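Long-range contact in cellulase (Uncultured bacterium, PDB 6XSO), which probably hydrolyses internal beta-1,4 linkages of cellulose and related plant polysaccharides as a broad-specificity endoglucanase of glycoside hydrolase family 5: residues V168-Y173 against V225-I230. Sequence-based numbering, arbitrary orientation.
Sequences VLFESY and VRRNLI
Arg227 NH1 donates a nearly straight hydrogen bond (3.0 Å, 162° at the hydrogen) to Val168 O, which lies in the guanidinium plane at its edge. A water bridges the same carbonyl to Asn228 N, giving to Val168 O and accepting from the amide. The guanidinium has further acceptors in Asn224 OD1, Tyr164 O and Gly165 O, so its rotation is fixed from several sides. Between backbones, Ile230 N binds Phe170 O at 2.9 Å, and Ser172 N binds Ile230 O at 2.9 Å; Ser172 OG adds a weak, long bond to that oxygen. CA-H...O contacts run beside them, among them Glu171 CA to Ile230 O. Phe170 pairs with Leu229 and Glu171 with Ile230 in parallel register, joining strands 168-171 and 229-232, the fourth and fifth of the eight-stranded TIM barrel; helix 196-219 lies in the connection between them. On the Phe170 and Leu229 side, facing that helix, Arg227 CD sits over the centre of the Phe170 ring, 3.6 Å from the centroid, a CH-pi contact. The bend at chi3 (-51°) swings NE back toward Phe170 CZ. An alanine in place of Arg227 would probably uncover this ring face and leave Val168 O without its charged donor. Leu229 CD2 reaches Phe170 CD2 at 3.9 Å, the two side chains running side by side. On the other face, Ile230 CD1 meets Leu169 CD2 at 4.0 Å, and Leu169 CD2 also packs on Asn228 CB. Glu171, whose CB faces Ile230 CB, is held at OE2 by a salt bridge to Arg80.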
loop_
_atom_site.group_PDB
_atom_site.type_symbol
_atom_site.label_atom_id
_atom_site.label_comp_id
_atom_site.label_asym_id
_atom_site.label_seq_id
_atom_site.Cartn_x
_atom_site.Cartn_y
_atom_site.Cartn_z
ATOM N N VAL A 168 -12.549 5.165 -3.188
ATOM C CA VAL A 168 -11.184 5.654 -3.358
ATOM C C VAL A 168 -10.612 6.002 -1.989
ATOM O O VAL A 168 -11.168 6.841 -1.266
ATOM C CB VAL A 168 -11.110 6.855 -4.313
ATOM C CG1 VAL A 168 -9.679 7.391 -4.363
ATOM C CG2 VAL A 168 -11.569 6.452 -5.709
ATOM N N LEU A 169 -9.487 5.370 -1.656
ATOM C CA LEU A 169 -8.752 5.599 -0.423
ATOM C C LEU A 169 -7.356 6.110 -0.753
ATOM O O LEU A 169 -6.815 5.818 -1.823
ATOM C CB LEU A 169 -8.597 4.307 0.411
ATOM C CG LEU A 169 -9.840 3.819 1.154
ATOM C CD1 LEU A 169 -10.749 3.019 0.213
ATOM C CD2 LEU A 169 -9.480 2.979 2.374
ATOM N N PHE A 170 -6.774 6.892 0.165
ATOM C CA PHE A 170 -5.415 7.384 0.013
ATOM C C PHE A 170 -4.509 6.759 1.072
ATOM O O PHE A 170 -4.916 6.591 2.226
ATOM C CB PHE A 170 -5.328 8.900 0.230
ATOM C CG PHE A 170 -6.215 9.742 -0.659
ATOM C CD1 PHE A 170 -6.642 9.323 -1.917
ATOM C CD2 PHE A 170 -6.597 11.010 -0.222
ATOM C CE1 PHE A 170 -7.450 10.152 -2.699
ATOM C CE2 PHE A 170 -7.393 11.836 -1.000
ATOM C CZ PHE A 170 -7.818 11.405 -2.235
ATOM N N GLU A 171 -3.259 6.468 0.691
ATOM C CA GLU A 171 -2.248 5.890 1.570
ATOM C C GLU A 171 -1.038 6.817 1.644
ATOM O O GLU A 171 -0.463 7.179 0.620
ATOM C CB GLU A 171 -1.843 4.501 1.069
ATOM C CG GLU A 171 -0.556 3.931 1.631
ATOM C CD GLU A 171 -0.069 2.746 0.808
ATOM O OE1 GLU A 171 -0.921 2.076 0.181
ATOM O OE2 GLU A 171 1.157 2.473 0.802
ATOM N N SER A 172 -0.638 7.141 2.870
ATOM C CA SER A 172 0.283 8.242 3.145
ATOM C C SER A 172 1.636 8.111 2.450
ATOM O O SER A 172 2.168 9.102 1.934
ATOM C CB SER A 172 0.471 8.327 4.664
ATOM O OG SER A 172 0.963 7.096 5.208
ATOM N N TYR A 173 2.262 6.944 2.522
ATOM C CA TYR A 173 3.643 6.699 2.070
ATOM C C TYR A 173 3.811 5.180 2.140
ATOM O O TYR A 173 3.123 4.506 2.920
ATOM C CB TYR A 173 4.747 7.454 2.905
ATOM C CG TYR A 173 4.485 7.318 4.380
ATOM C CD1 TYR A 173 4.704 6.104 5.016
ATOM C CD2 TYR A 173 3.938 8.363 5.123
ATOM C CE1 TYR A 173 4.379 5.923 6.325
ATOM C CE2 TYR A 173 3.596 8.184 6.439
ATOM C CZ TYR A 173 3.798 6.959 7.020
ATOM O OH TYR A 173 3.426 6.784 8.322
ATOM N N VAL A 225 -12.959 15.258 4.011
ATOM C CA VAL A 225 -13.102 15.271 5.462
ATOM C C VAL A 225 -13.475 13.898 6.001
ATOM O O VAL A 225 -13.178 13.583 7.164
ATOM C CB VAL A 225 -14.152 16.327 5.845
ATOM C CG1 VAL A 225 -14.468 16.247 7.322
ATOM C CG2 VAL A 225 -13.651 17.730 5.465
ATOM N N ARG A 226 -14.114 13.062 5.180
ATOM C CA ARG A 226 -14.596 11.758 5.612
ATOM C C ARG A 226 -13.977 10.599 4.846
ATOM O O ARG A 226 -14.260 9.441 5.176
ATOM C CB ARG A 226 -16.123 11.676 5.475
ATOM C CG ARG A 226 -16.897 12.695 6.290
ATOM C CD ARG A 226 -18.377 12.667 5.895
ATOM N NE ARG A 226 -18.594 13.098 4.511
ATOM C CZ ARG A 226 -19.535 12.618 3.699
ATOM N NH1 ARG A 226 -20.360 11.659 4.109
ATOM N NH2 ARG A 226 -19.646 13.086 2.461
ATOM N N ARG A 227 -13.145 10.864 3.840
ATOM C CA ARG A 227 -12.534 9.784 3.075
ATOM C C ARG A 227 -11.722 8.870 3.989
ATOM O O ARG A 227 -11.104 9.318 4.957
ATOM C CB ARG A 227 -11.641 10.360 1.970
ATOM C CG ARG A 227 -11.072 9.292 1.036
ATOM C CD ARG A 227 -10.302 9.881 -0.143
ATOM N NE ARG A 227 -11.122 10.890 -0.815
ATOM C CZ ARG A 227 -12.178 10.640 -1.581
ATOM N NH1 ARG A 227 -12.558 9.400 -1.846
ATOM N NH2 ARG A 227 -12.856 11.660 -2.083
ATOM N N ASN A 228 -11.730 7.584 3.679
ATOM C CA ASN A 228 -10.938 6.634 4.446
ATOM C C ASN A 228 -9.487 6.723 4.015
ATOM O O ASN A 228 -9.172 6.602 2.825
ATOM C CB ASN A 228 -11.559 5.263 4.289
ATOM C CG ASN A 228 -12.865 5.177 5.026
ATOM O OD1 ASN A 228 -12.964 5.635 6.165
ATOM N ND2 ASN A 228 -13.888 4.631 4.376
ATOM N N LEU A 229 -8.619 6.986 4.989
ATOM C CA LEU A 229 -7.205 7.222 4.773
ATOM C C LEU A 229 -6.385 6.172 5.508
ATOM O O LEU A 229 -6.836 5.563 6.483
ATOM C CB LEU A 229 -6.803 8.605 5.295
ATOM C CG LEU A 229 -7.633 9.800 4.838
ATOM C CD1 LEU A 229 -7.120 11.080 5.442
ATOM C CD2 LEU A 229 -7.590 9.871 3.332
ATOM N N ILE A 230 -5.178 5.943 5.013
ATOM C CA ILE A 230 -4.343 4.835 5.468
ATOM C C ILE A 230 -2.957 5.379 5.767
ATOM O O ILE A 230 -2.383 6.107 4.948
ATOM C CB ILE A 230 -4.231 3.751 4.374
ATOM C CG1 ILE A 230 -5.596 3.273 3.899
ATOM C CG2 ILE A 230 -3.360 2.601 4.849
ATOM C CD1 ILE A 230 -5.528 2.688 2.505
HETATM O O HOH W 1 -12.664 6.302 1.135
#